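Local coordinates for protein 3-dehydroshikimate dehydratase (PDB 3DX5) that converts 3-dehydroshikimate to 3,4-dihydroxybenzoate with a bound manganese ion, supplying the catechol unit of the siderophore petrobactin, at residues F10-I15 with G221-M226; K200-S203 with H209-E212; P228-I233 with M267-N272; A250-F255 with D261-E266. All coordinates share one frame; numbering follows the deposited sequence. Where two conformers were deposited one is given.

In the fold
Strand 2-6 opens an eight-stranded parallel beta-alpha barrel, and the loop after it carries residues 10-15. Interaction 1 brings these against residues 221-226, closing the longest loop of the set. Inside that span lies the short loop of interaction 2, where the end of strand 194-202 meets residues 209-212 beside the ligand. Interaction 3 then opens at 228-233 and closes at the end of helix 259-272; interaction 4, between strand 249-252 with its continuation and the same helix, falls within it. No two loops cross. Direct links join them: Arg11 to Phe255, Gly225 to Ser203, Asn201 to Leu229, Lys200 to Glu253, and Leu229 to Glu266.

Interaction 1: residues F10-I15 with G221-M226; sequences FRHQLI and GNRTGM
Arg11 and Arg223 reach toward each other from two loops at the mouth of the TIM barrel, with His12 beside them. Residues Phe10 to Gln13 form a type I beta turn between strand 2-6 and helix 17-26. From CB, Arg11 turns its CG between the backbone N and the carbonyl carbon (chi1 70°), which sets CG 3.6 Å above the centre of the His12 ring. Beyond it the chain runs extended through CD to NE, which bonds to Val216 O. Within the guanidinium, NH1 is held by Ile8 O and NH2 by Phe255 O, while His12 ND1 lies over one face. The same NH2 stands over a face of the Arg223 guanidinium, 3.5 Å from Arg223 NH2, the two planes being 53° apart. Gly221 O covers the opposite face of Arg223, 3.3 Å above it, so the second guanidinium is sandwiched between a cation and a carbonyl. Two like charges thus sit close together, and the carbonyls bonded to them, including Asn215 O at Arg223 NH1, probably offset the cost. Further along, Asn222 OD1 makes an Asx turn with Thr224 N and also takes the Thr224 hydroxyl. The His12 ring and the Arg223 guanidinium lie in nearly parallel planes, 3° apart, and one water joins them, 2.8 Å from His12 ND1 and accepting from Arg223 NH2.

Interaction 2: residues K200-S203 with H209-E212; sequences KNIS and HVFE. With DHB (3,4-dihydroxybenzoic acid), chain D.
The dihydroxybenzoate pocket at the C-terminal end of strand 194-202 includes Lys200 and Phe211, which lie against each other where the strand gives way to a loop and a 3-10 turn. The Lys200 chain runs antiparallel to the Phe211 side chain and lays its methylenes over one face of the ring: CE is 3.7 Å from the ring centroid in a CH-pi contact, and CD is 3.6 Å from Phe211 CE1. Over the ring the chain bends about its last torsion (chi4 -64°), so that NZ lifts off the face and meets DHB O3 at 2.8 Å. Any cation-pi term is weak, since NZ is 5.2 Å from the centroid. On the opposite face of the ring Val210 CG2 sits above the centre, while Asn201 O meets the edge at CZ. Ile202 CD1 wedges in obliquely, 3.6 Å from Phe211 CE2 and 3.7 Å from Val210 CG2, so the aromatic ring is enclosed by methylenes, methyls and a carbonyl. The backbone beyond it also takes part, Phe211 O accepting a weak bond from DHB O4. Asp172, by a salt bridge, and Glu253, by a hydrogen bond, are further partners of NZ. A greasy stem thus carries the amine to a polar tip: the product oxygen O3 receives an N-H from Lys200 and also binds manganese, an arrangement that would be expected to favour negative charge on that oxygen.

Interaction 3: residues P228-I233 with M267-N272; sequences PLFEGI and MKVLTN
Leu270 of helix 259-272 pushes its CD2 methyl into a notch formed by Phe230 and Leu229 on the loop after strand 226-227. One wall of the notch is the edge of the Phe230 ring, where Leu270 CD2 lies near the ring plane, 3.6 Å from Phe230 CE2 and 3.8 Å from Phe230 CZ. The other wall is Leu229 CD1, looser at 4.3 Å from Leu270 CD2. In return, the Phe230 edge sinks into the shallow hollow between Leu270 and Val269 on the helix surface. Val269 borders it with CG2, which is swung opposite its own backbone N and comes obliquely to 3.8 Å from Phe230 CD2. The loop turns here, with Glu231 N bonded to Pro228 O, and two successive side chains, Leu229 and Phe230, face the helix. The fit is wholly apolar across the segments. Around it, helix 236-243 adds Tyr236, Asp237 and Ile240 against Phe230, and Ile240 also touches Leu270. Beneath, Leu252 of strand 249-252 packs on both leucines, and Tyr3 of strand 2-6 on Leu270, so the loop is wedged between two outer helices and the barrel wall.

Interaction 4: residues A250-F255 with D261-E266; sequences ASLEWF and DILKAE. With MN (manganese (II) ion), chain B; DHB (3,4-dihydroxybenzoic acid), chain D.
Strand 250-252 faces the flank of helix 261-266, Leu252 and Leu263 coming nearest with their CA atoms 7.5 Å apart. Past Leu252 the strand bends through an inverse gamma turn centred on Glu253, marked by a weak bond from Trp254 N to Leu252 O. Leu252 and Trp254 project toward the helix, and Glu253, between them, points away from it, into the barrel. Leu252 slides alongside Leu263, whose CD2 lies 3.7 Å from Leu252 CB; one turn on, Leu252 CD1 rests on Glu266 CB. Trp254 and Ile262 meet at about a right angle. Trp254 holds CG opposite its backbone N (chi1 -178°), which stands the indole against the helix, and Ile262 CG2 lies over one face, 3.8 Å from the five-membered ring centroid. The other branch, CG1, comes 3.6 Å from Trp254 CE2. Indole NE1 bonds to His257 O in the loop leading to the helix, which would restrain the rotation of the ring. Meanwhile the fully extended Glu253 grips manganese with both carboxylate oxygens, OE1 and OE2, each at 2.4 Å, and DHB O3 binds the ion at 2.1 Å. Phe255 adds its CE2, 3.5 Å from DHB C4. Glu142, Asp172 and His198 complete the protein ligands, and a metal held at the C-terminal ends of barrel strands, with helices packed outside, is characteristic of the xylose isomerase-like TIM barrel.

Interaction 1: residues F10-I15 with G221-M226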
loop_
_atom_site.group_PDB
_atom_site.type_symbol
_atom_site.label_atom_id
_atom_site.label_comp_id
_atom_site.label_asym_id
_atom_site.label_seq_id
_atom_site.Cartn_x
_atom_site.Cartn_y
_atom_site.Cartn_z
ATOM N N PHE A 10 -5.089 -6.284 4.936
ATOM C CA PHE A 10 -5.950 -5.099 5.172
ATOM C C PHE A 10 -5.268 -3.792 4.747
ATOM O O PHE A 10 -5.715 -2.714 5.142
ATOM C CB PHE A 10 -6.323 -5.048 6.667
ATOM C CG PHE A 10 -7.133 -6.223 7.099
ATOM C CD1 PHE A 10 -8.534 -6.183 6.998
ATOM C CD2 PHE A 10 -6.509 -7.397 7.540
ATOM C CE1 PHE A 10 -9.313 -7.297 7.344
ATOM C CE2 PHE A 10 -7.271 -8.527 7.875
ATOM C CZ PHE A 10 -8.674 -8.477 7.778
ATOM N N ARG A 11 -4.194 -3.892 3.946
ATOM C CA ARG A 11 -3.343 -2.716 3.588
ATOM C C ARG A 11 -4.104 -1.647 2.782
ATOM O O ARG A 11 -3.657 -0.503 2.699
ATOM C CB ARG A 11 -2.102 -3.195 2.804
ATOM C CG ARG A 11 -2.443 -3.718 1.337
ATOM C CD ARG A 11 -1.348 -4.700 0.769
ATOM N NE ARG A 11 -1.804 -5.213 -0.542
ATOM C CZ ARG A 11 -2.808 -6.095 -0.684
ATOM N NH1 ARG A 11 -3.381 -6.653 0.389
ATOM N NH2 ARG A 11 -3.217 -6.451 -1.894
ATOM N N HIS A 12 -5.225 -2.038 2.157
ATOM C CA HIS A 12 -6.045 -1.125 1.360
ATOM C C HIS A 12 -7.420 -0.777 1.941
ATOM O O HIS A 12 -8.351 -0.383 1.217
ATOM C CB HIS A 12 -6.162 -1.631 -0.086
ATOM C CG HIS A 12 -4.845 -1.657 -0.798
ATOM N ND1 HIS A 12 -4.419 -2.742 -1.525
ATOM C CD2 HIS A 12 -3.834 -0.750 -0.844
ATOM C CE1 HIS A 12 -3.227 -2.491 -2.034
ATOM N NE2 HIS A 12 -2.842 -1.293 -1.624
ATOM N N GLN A 13 -7.533 -0.852 3.259
ATOM C CA GLN A 13 -8.762 -0.420 3.889
ATOM C C GLN A 13 -8.467 0.251 5.236
ATOM O O GLN A 13 -7.422 0.012 5.847
ATOM C CB GLN A 13 -9.745 -1.609 4.022
ATOM C CG GLN A 13 -9.304 -2.699 4.966
ATOM C CD GLN A 13 -10.010 -4.053 4.665
ATOM O OE1 GLN A 13 -9.598 -4.813 3.771
ATOM N NE2 GLN A 13 -11.034 -4.360 5.434
ATOM N N LEU A 14 -9.381 1.117 5.675
ATOM C CA LEU A 14 -9.257 1.787 6.955
ATOM C C LEU A 14 -9.823 0.837 7.994
ATOM O O LEU A 14 -11.010 0.569 7.974
ATOM C CB LEU A 14 -10.084 3.091 6.939
ATOM C CG LEU A 14 -9.500 4.133 5.990
ATOM C CD1 LEU A 14 -10.422 5.347 5.876
ATOM C CD2 LEU A 14 -8.084 4.540 6.454
ATOM N N ILE A 15 -8.990 0.332 8.890
ATOM C CA ILE A 15 -9.467 -0.519 9.960
ATOM C C ILE A 15 -8.480 -0.399 11.148
ATOM O O ILE A 15 -7.272 -0.307 10.946
ATOM C CB ILE A 15 -9.590 -2.018 9.496
ATOM C CG1 ILE A 15 -10.262 -2.880 10.590
ATOM C CG2 ILE A 15 -8.229 -2.615 9.097
ATOM C CD1 ILE A 15 -10.570 -4.374 10.140
ATOM N N GLY A 221 -4.218 -2.593 -8.180
ATOM C CA GLY A 221 -3.550 -3.774 -8.727
ATOM C C GLY A 221 -4.517 -4.912 -9.088
ATOM O O GLY A 221 -5.571 -5.078 -8.464
ATOM N N ASN A 222 -4.144 -5.689 -10.101
ATOM C CA ASN A 222 -4.929 -6.820 -10.584
ATOM C C ASN A 222 -5.051 -7.942 -9.529
ATOM O O ASN A 222 -4.042 -8.344 -8.922
ATOM C CB ASN A 222 -4.221 -7.361 -11.832
ATOM C CG ASN A 222 -5.085 -8.325 -12.630
ATOM O OD1 ASN A 222 -6.277 -8.509 -12.336
ATOM N ND2 ASN A 222 -4.484 -8.940 -13.667
ATOM N N ARG A 223 -6.265 -8.434 -9.285
ATOM C CA ARG A 223 -6.473 -9.557 -8.341
ATOM C C ARG A 223 -6.978 -10.822 -9.054
ATOM O O ARG A 223 -7.214 -11.838 -8.405
ATOM C CB ARG A 223 -7.431 -9.173 -7.191
ATOM C CG ARG A 223 -7.062 -7.828 -6.467
ATOM C CD ARG A 223 -5.661 -7.847 -5.834
ATOM N NE ARG A 223 -5.324 -6.556 -5.245
ATOM C CZ ARG A 223 -4.192 -5.895 -5.461
ATOM N NH1 ARG A 223 -3.249 -6.391 -6.240
ATOM N NH2 ARG A 223 -4.011 -4.736 -4.886
ATOM N N THR A 224 -7.121 -10.764 -10.372
ATOM C CA THR A 224 -7.602 -11.915 -11.162
ATOM C C THR A 224 -6.797 -13.163 -10.870
ATOM O O THR A 224 -5.564 -13.109 -10.802
ATOM C CB THR A 224 -7.528 -11.621 -12.672
ATOM O OG1 THR A 224 -8.379 -10.525 -12.939
ATOM C CG2 THR A 224 -8.003 -12.808 -13.559
ATOM N N GLY A 225 -7.491 -14.276 -10.652
ATOM C CA GLY A 225 -6.804 -15.562 -10.421
ATOM C C GLY A 225 -6.535 -15.857 -8.954
ATOM O O GLY A 225 -6.265 -16.991 -8.612
HETATM N N MSE A 226 -6.593 -14.849 -8.076
HETATM C CA MSE A 226 -6.437 -15.108 -6.633
HETATM C C MSE A 226 -7.685 -15.830 -6.097
HETATM O O MSE A 226 -8.780 -15.328 -6.250
HETATM C CB MSE A 226 -6.207 -13.798 -5.853
HETATM C CG MSE A 226 -4.929 -13.011 -6.247
HETATM SE SE MSE A 226 -4.725 -11.531 -5.033
HETATM C CE MSE A 226 -3.251 -10.571 -5.934
HETATM O O HOH W 1 -6.214 -3.916 -3.286
#

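Interaction 2: residues K200-S203 with H209-E212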
loop_
_atom_site.group_PDB
_atom_site.type_symbol
_atom_site.label_atom_id
_atom_site.label_comp_id
_atom_site.label_asym_id
_atom_site.label_seq_id
_atom_site.Cartn_x
_atom_site.Cartn_y
_atom_site.Cartn_z
ATOM N N LYS A 200 -1.435 -19.460 0.211
ATOM C CA LYS A 200 -2.325 -18.741 -0.710
ATOM C C LYS A 200 -2.396 -19.584 -1.978
ATOM O O LYS A 200 -1.591 -20.506 -2.154
ATOM C CB LYS A 200 -1.860 -17.275 -0.967
ATOM C CG LYS A 200 -0.415 -17.112 -1.555
ATOM C CD LYS A 200 -0.137 -15.618 -1.856
ATOM C CE LYS A 200 1.251 -15.390 -2.494
ATOM N NZ LYS A 200 2.378 -15.764 -1.566
ATOM N N ASN A 201 -3.333 -19.287 -2.873
ATOM C CA ASN A 201 -3.502 -20.127 -4.063
ATOM C C ASN A 201 -3.834 -19.270 -5.267
ATOM O O ASN A 201 -4.187 -18.091 -5.123
ATOM C CB ASN A 201 -4.602 -21.187 -3.843
ATOM C CG ASN A 201 -4.299 -22.497 -4.576
ATOM O OD1 ASN A 201 -3.461 -22.526 -5.498
ATOM N ND2 ASN A 201 -4.962 -23.586 -4.165
ATOM N N ILE A 202 -3.775 -19.856 -6.454
ATOM C CA ILE A 202 -4.052 -19.099 -7.668
ATOM C C ILE A 202 -4.881 -20.021 -8.554
ATOM O O ILE A 202 -4.728 -21.261 -8.456
ATOM C CB ILE A 202 -2.724 -18.656 -8.351
ATOM C CG1 ILE A 202 -2.972 -17.599 -9.406
ATOM C CG2 ILE A 202 -1.972 -19.850 -9.004
ATOM C CD1 ILE A 202 -3.203 -16.211 -8.828
ATOM N N SER A 203 -5.745 -19.477 -9.413
ATOM C CA SER A 203 -6.581 -20.394 -10.240
ATOM C C SER A 203 -5.777 -21.087 -11.339
ATOM O O SER A 203 -6.122 -22.186 -11.764
ATOM C CB SER A 203 -7.789 -19.678 -10.862
ATOM O OG SER A 203 -7.318 -18.636 -11.710
ATOM N N HIS A 209 1.715 -13.674 -12.092
ATOM C CA HIS A 209 2.272 -12.330 -12.061
ATOM C C HIS A 209 1.441 -11.399 -11.138
ATOM O O HIS A 209 1.921 -10.339 -10.770
ATOM C CB HIS A 209 2.304 -11.746 -13.492
ATOM C CG HIS A 209 0.969 -11.816 -14.176
ATOM N ND1 HIS A 209 0.036 -10.805 -14.097
ATOM C CD2 HIS A 209 0.374 -12.817 -14.873
ATOM C CE1 HIS A 209 -1.062 -11.157 -14.752
ATOM N NE2 HIS A 209 -0.884 -12.375 -15.228
ATOM N N VAL A 210 0.214 -11.773 -10.753
ATOM C CA VAL A 210 -0.570 -10.892 -9.845
ATOM C C VAL A 210 0.074 -10.820 -8.459
ATOM O O VAL A 210 -0.172 -9.871 -7.713
ATOM C CB VAL A 210 -2.081 -11.259 -9.722
ATOM C CG1 VAL A 210 -2.775 -11.153 -11.083
ATOM C CG2 VAL A 210 -2.275 -12.673 -9.022
ATOM N N PHE A 211 0.936 -11.794 -8.144
ATOM C CA PHE A 211 1.704 -11.734 -6.908
ATOM C C PHE A 211 2.986 -10.922 -6.948
ATOM O O PHE A 211 3.683 -10.833 -5.940
ATOM C CB PHE A 211 1.992 -13.123 -6.359
ATOM C CG PHE A 211 0.751 -13.882 -6.027
ATOM C CD1 PHE A 211 -0.231 -13.321 -5.185
ATOM C CD2 PHE A 211 0.532 -15.130 -6.575
ATOM C CE1 PHE A 211 -1.402 -14.032 -4.879
ATOM C CE2 PHE A 211 -0.635 -15.851 -6.262
ATOM C CZ PHE A 211 -1.597 -15.301 -5.421
ATOM N N GLU A 212 3.313 -10.318 -8.070
ATOM C CA GLU A 212 4.468 -9.451 -8.066
ATOM C C GLU A 212 4.220 -8.317 -7.051
ATOM O O GLU A 212 3.131 -7.737 -7.031
ATOM C CB GLU A 212 4.726 -8.881 -9.466
ATOM C CG GLU A 212 5.243 -9.965 -10.434
ATOM C CD GLU A 212 5.342 -9.463 -11.874
ATOM O OE1 GLU A 212 5.228 -8.230 -12.064
ATOM O OE2 GLU A 212 5.528 -10.289 -12.808
HETATM C C1 DHB D . 4.599 -10.081 -0.111
HETATM C C2 DHB D . 4.520 -11.442 0.166
HETATM C C3 DHB D . 4.184 -12.351 -0.843
HETATM O O3 DHB D . 4.092 -13.705 -0.650
HETATM C C4 DHB D . 3.950 -11.838 -2.195
HETATM O O4 DHB D . 3.637 -12.748 -3.144
HETATM C C5 DHB D . 4.061 -10.478 -2.466
HETATM C C6 DHB D . 4.383 -9.608 -1.408
HETATM C C DHB D . 4.945 -9.120 1.015
HETATM O O1 DHB D . 5.078 -7.903 0.853
HETATM O O2 DHB D . 5.093 -9.591 2.251
#

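Interaction 3: residues P228-I233 with M267-N272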
loop_
_atom_site.group_PDB
_atom_site.type_symbol
_atom_site.label_atom_id
_atom_site.label_comp_id
_atom_site.label_asym_id
_atom_site.label_seq_id
_atom_site.Cartn_x
_atom_site.Cartn_y
_atom_site.Cartn_z
ATOM N N PRO A 228 -9.611 -18.846 -3.052
ATOM C CA PRO A 228 -9.460 -19.567 -1.765
ATOM C C PRO A 228 -8.596 -20.826 -1.915
ATOM O O PRO A 228 -8.461 -21.373 -3.038
ATOM C CB PRO A 228 -10.911 -19.946 -1.401
ATOM C CG PRO A 228 -11.738 -18.776 -1.973
ATOM C CD PRO A 228 -11.020 -18.469 -3.315
ATOM N N LEU A 229 -8.047 -21.301 -0.797
ATOM C CA LEU A 229 -7.099 -22.420 -0.810
ATOM C C LEU A 229 -7.559 -23.673 -1.545
ATOM O O LEU A 229 -6.753 -24.309 -2.245
ATOM C CB LEU A 229 -6.701 -22.818 0.621
ATOM C CG LEU A 229 -5.999 -21.733 1.457
ATOM C CD1 LEU A 229 -5.550 -22.378 2.770
ATOM C CD2 LEU A 229 -4.796 -21.143 0.695
ATOM N N PHE A 230 -8.820 -24.063 -1.347
ATOM C CA PHE A 230 -9.299 -25.320 -1.944
ATOM C C PHE A 230 -9.869 -25.136 -3.353
ATOM O O PHE A 230 -10.349 -26.077 -3.940
ATOM C CB PHE A 230 -10.225 -26.097 -0.980
ATOM C CG PHE A 230 -9.538 -26.449 0.310
ATOM C CD1 PHE A 230 -8.506 -27.400 0.321
ATOM C CD2 PHE A 230 -9.824 -25.742 1.482
ATOM C CE1 PHE A 230 -7.806 -27.697 1.485
ATOM C CE2 PHE A 230 -9.131 -26.018 2.675
ATOM C CZ PHE A 230 -8.117 -27.017 2.683
ATOM N N GLU A 231 -9.768 -23.919 -3.875
ATOM C CA GLU A 231 -10.341 -23.574 -5.173
ATOM C C GLU A 231 -9.253 -23.258 -6.209
ATOM O O GLU A 231 -9.561 -22.868 -7.318
ATOM C CB GLU A 231 -11.300 -22.389 -5.016
ATOM C CG GLU A 231 -12.483 -22.685 -4.104
ATOM C CD GLU A 231 -13.462 -21.527 -3.972
ATOM O OE1 GLU A 231 -13.445 -20.595 -4.797
ATOM O OE2 GLU A 231 -14.271 -21.548 -3.026
ATOM N N GLY A 232 -7.985 -23.427 -5.845
ATOM C CA GLY A 232 -6.884 -23.175 -6.774
ATOM C C GLY A 232 -6.092 -24.393 -7.214
ATOM O O GLY A 232 -6.445 -25.512 -6.875
ATOM N N ILE A 233 -5.005 -24.159 -7.952
ATOM C CA ILE A 233 -4.233 -25.231 -8.589
ATOM C C ILE A 233 -3.279 -25.943 -7.603
ATOM O O ILE A 233 -3.043 -27.130 -7.734
ATOM C CB ILE A 233 -3.528 -24.734 -9.919
ATOM C CG1 ILE A 233 -2.890 -25.871 -10.723
ATOM C CG2 ILE A 233 -2.522 -23.628 -9.654
ATOM C CD1 ILE A 233 -3.924 -26.963 -11.290
HETATM N N MSE A 267 -11.867 -20.044 7.120
HETATM C CA MSE A 267 -11.725 -20.677 8.433
HETATM C C MSE A 267 -12.818 -21.705 8.678
HETATM O O MSE A 267 -12.577 -22.707 9.353
HETATM C CB MSE A 267 -11.618 -19.650 9.553
HETATM C CG MSE A 267 -10.271 -18.927 9.576
HETATM SE SE MSE A 267 -8.769 -20.087 9.983
HETATM C CE MSE A 267 -9.205 -20.654 11.783
ATOM N N LYS A 268 -14.018 -21.472 8.138
ATOM C CA LYS A 268 -15.087 -22.452 8.287
ATOM C C LYS A 268 -14.717 -23.718 7.537
ATOM O O LYS A 268 -14.955 -24.846 8.041
ATOM C CB LYS A 268 -16.423 -21.910 7.737
ATOM C CG LYS A 268 -16.921 -20.584 8.382
ATOM C CD LYS A 268 -18.322 -20.226 7.882
ATOM C CE LYS A 268 -18.795 -18.868 8.421
ATOM N NZ LYS A 268 -20.169 -18.563 7.881
ATOM N N VAL A 269 -14.187 -23.576 6.317
ATOM C CA VAL A 269 -13.815 -24.791 5.576
ATOM C C VAL A 269 -12.597 -25.478 6.205
ATOM O O VAL A 269 -12.608 -26.691 6.355
ATOM C CB VAL A 269 -13.748 -24.629 4.015
ATOM C CG1 VAL A 269 -12.954 -23.471 3.631
ATOM C CG2 VAL A 269 -13.173 -25.897 3.347
ATOM N N LEU A 270 -11.581 -24.705 6.608
ATOM C CA LEU A 270 -10.364 -25.305 7.199
ATOM C C LEU A 270 -10.649 -26.155 8.434
ATOM O O LEU A 270 -10.090 -27.231 8.558
ATOM C CB LEU A 270 -9.297 -24.253 7.522
ATOM C CG LEU A 270 -8.618 -23.671 6.267
ATOM C CD1 LEU A 270 -7.895 -22.406 6.637
ATOM C CD2 LEU A 270 -7.652 -24.690 5.661
ATOM N N THR A 271 -11.524 -25.675 9.321
ATOM C CA THR A 271 -11.920 -26.404 10.521
ATOM C C THR A 271 -12.705 -27.683 10.259
ATOM O O THR A 271 -12.711 -28.581 11.096
ATOM C CB THR A 271 -12.806 -25.500 11.381
ATOM O OG1 THR A 271 -12.048 -24.341 11.721
ATOM C CG2 THR A 271 -13.268 -26.235 12.692
ATOM N N ASN A 272 -13.362 -27.774 9.101
ATOM C CA ASN A 272 -14.308 -28.849 8.825
ATOM C C ASN A 272 -13.978 -29.780 7.681
ATOM O O ASN A 272 -14.690 -30.748 7.474
ATOM C CB ASN A 272 -15.713 -28.272 8.641
ATOM C CG ASN A 272 -16.248 -27.705 9.922
ATOM O OD1 ASN A 272 -16.358 -28.422 10.906
ATOM N ND2 ASN A 272 -16.519 -26.400 9.948
#

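Interaction 4: residues A250-F255 with D261-E266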
loop_
_atom_site.group_PDB
_atom_site.type_symbol
_atom_site.label_atom_id
_atom_site.label_comp_id
_atom_site.label_asym_id
_atom_site.label_seq_id
_atom_site.Cartn_x
_atom_site.Cartn_y
_atom_site.Cartn_z
ATOM N N ALA A 250 0.370 -21.199 10.215
ATOM C CA ALA A 250 0.204 -20.971 8.787
ATOM C C ALA A 250 -0.651 -19.750 8.633
ATOM O O ALA A 250 -1.795 -19.737 9.093
ATOM C CB ALA A 250 -0.479 -22.209 8.101
ATOM N N SER A 251 -0.123 -18.713 7.975
ATOM C CA SER A 251 -0.931 -17.527 7.698
ATOM C C SER A 251 -1.752 -17.694 6.417
ATOM O O SER A 251 -1.219 -18.179 5.413
ATOM C CB SER A 251 -0.011 -16.317 7.504
ATOM O OG SER A 251 0.302 -15.752 8.759
ATOM N N LEU A 252 -3.008 -17.232 6.430
ATOM C CA LEU A 252 -3.825 -17.178 5.240
ATOM C C LEU A 252 -3.486 -15.861 4.543
ATOM O O LEU A 252 -4.083 -14.816 4.848
ATOM C CB LEU A 252 -5.344 -17.273 5.575
ATOM C CG LEU A 252 -5.736 -18.511 6.399
ATOM C CD1 LEU A 252 -7.252 -18.583 6.585
ATOM C CD2 LEU A 252 -5.177 -19.829 5.753
ATOM N N GLU A 253 -2.503 -15.907 3.647
ATOM C CA GLU A 253 -1.966 -14.698 3.047
ATOM C C GLU A 253 -2.833 -14.242 1.891
ATOM O O GLU A 253 -2.473 -14.445 0.711
ATOM C CB GLU A 253 -0.551 -14.957 2.533
ATOM C CG GLU A 253 0.239 -13.670 2.265
ATOM C CD GLU A 253 1.647 -13.958 1.750
ATOM O OE1 GLU A 253 1.819 -14.993 1.067
ATOM O OE2 GLU A 253 2.575 -13.154 2.038
ATOM N N TRP A 254 -3.941 -13.585 2.206
ATOM C CA TRP A 254 -4.861 -13.119 1.174
ATOM C C TRP A 254 -4.536 -11.707 0.720
ATOM O O TRP A 254 -4.487 -10.776 1.536
ATOM C CB TRP A 254 -6.309 -13.166 1.712
ATOM C CG TRP A 254 -7.351 -12.756 0.708
ATOM C CD1 TRP A 254 -8.163 -11.666 0.775
ATOM C CD2 TRP A 254 -7.713 -13.461 -0.489
ATOM N NE1 TRP A 254 -9.009 -11.638 -0.303
ATOM C CE2 TRP A 254 -8.767 -12.734 -1.095
ATOM C CE3 TRP A 254 -7.256 -14.641 -1.097
ATOM C CZ2 TRP A 254 -9.363 -13.126 -2.309
ATOM C CZ3 TRP A 254 -7.862 -15.056 -2.312
ATOM C CH2 TRP A 254 -8.919 -14.294 -2.896
ATOM N N PHE A 255 -4.322 -11.532 -0.579
ATOM C CA PHE A 255 -4.009 -10.224 -1.132
ATOM C C PHE A 255 -5.190 -9.664 -1.960
ATOM O O PHE A 255 -5.077 -8.595 -2.532
ATOM C CB PHE A 255 -2.777 -10.336 -2.027
ATOM C CG PHE A 255 -1.497 -10.559 -1.277
ATOM C CD1 PHE A 255 -1.187 -9.772 -0.163
ATOM C CD2 PHE A 255 -0.586 -11.518 -1.702
ATOM C CE1 PHE A 255 -0.006 -9.907 0.503
ATOM C CE2 PHE A 255 0.629 -11.680 -1.031
ATOM C CZ PHE A 255 0.914 -10.884 0.090
ATOM N N ASP A 261 -14.622 -11.262 4.290
ATOM C CA ASP A 261 -15.481 -12.325 3.762
ATOM C C ASP A 261 -14.689 -13.559 3.401
ATOM O O ASP A 261 -15.107 -14.678 3.725
ATOM C CB ASP A 261 -16.226 -11.868 2.505
ATOM C CG ASP A 261 -17.337 -10.876 2.813
ATOM O OD1 ASP A 261 -17.908 -10.906 3.939
ATOM O OD2 ASP A 261 -17.640 -10.047 1.921
ATOM N N ILE A 262 -13.583 -13.361 2.686
ATOM C CA ILE A 262 -12.758 -14.489 2.226
ATOM C C ILE A 262 -12.183 -15.244 3.424
ATOM O O ILE A 262 -12.231 -16.478 3.469
ATOM C CB ILE A 262 -11.609 -14.011 1.308
ATOM C CG1 ILE A 262 -12.177 -13.429 -0.008
ATOM C CG2 ILE A 262 -10.584 -15.120 1.088
ATOM C CD1 ILE A 262 -12.936 -14.436 -0.891
ATOM N N LEU A 263 -11.641 -14.493 4.387
ATOM C CA LEU A 263 -10.973 -15.094 5.565
ATOM C C LEU A 263 -11.974 -15.852 6.446
ATOM O O LEU A 263 -11.703 -16.969 6.899
ATOM C CB LEU A 263 -10.262 -14.011 6.386
ATOM C CG LEU A 263 -9.006 -13.485 5.652
ATOM C CD1 LEU A 263 -8.366 -12.289 6.428
ATOM C CD2 LEU A 263 -7.951 -14.596 5.477
ATOM N N LYS A 264 -13.128 -15.230 6.676
ATOM C CA LYS A 264 -14.172 -15.855 7.447
ATOM C C LYS A 264 -14.596 -17.197 6.766
ATOM O O LYS A 264 -14.670 -18.242 7.428
ATOM C CB LYS A 264 -15.340 -14.868 7.591
ATOM C CG LYS A 264 -16.659 -15.485 8.179
ATOM C CD LYS A 264 -17.692 -14.386 8.533
ATOM C CE LYS A 264 -19.032 -15.036 8.785
ATOM N NZ LYS A 264 -20.008 -14.120 9.472
ATOM N N ALA A 265 -14.846 -17.168 5.452
ATOM C CA ALA A 265 -15.229 -18.384 4.749
ATOM C C ALA A 265 -14.135 -19.465 4.807
ATOM O O ALA A 265 -14.453 -20.673 4.990
ATOM C CB ALA A 265 -15.671 -18.094 3.289
ATOM N N GLU A 266 -12.874 -19.047 4.647
ATOM C CA GLU A 266 -11.728 -19.964 4.702
ATOM C C GLU A 266 -11.671 -20.743 6.013
ATOM O O GLU A 266 -11.503 -21.967 6.017
ATOM C CB GLU A 266 -10.397 -19.227 4.466
ATOM C CG GLU A 266 -10.246 -18.646 3.077
ATOM C CD GLU A 266 -10.094 -19.708 2.007
ATOM O OE1 GLU A 266 -11.020 -20.533 1.826
ATOM O OE2 GLU A 266 -9.042 -19.711 1.333
HETATM MN MN MN B . 4.151 -14.733 1.221
HETATM C C1 DHB D . 4.599 -10.081 -0.111
HETATM C C2 DHB D . 4.520 -11.442 0.166
HETATM C C3 DHB D . 4.184 -12.351 -0.843
HETATM O O3 DHB D . 4.092 -13.705 -0.650
HETATM C C4 DHB D . 3.950 -11.838 -2.195
HETATM O O4 DHB D . 3.637 -12.748 -3.144
HETATM C C5 DHB D . 4.061 -10.478 -2.466
HETATM C C6 DHB D . 4.383 -9.608 -1.408
HETATM C C DHB D . 4.945 -9.120 1.015
HETATM O O1 DHB D . 5.078 -7.903 0.853
HETATM O O2 DHB D . 5.093 -9.591 2.251
#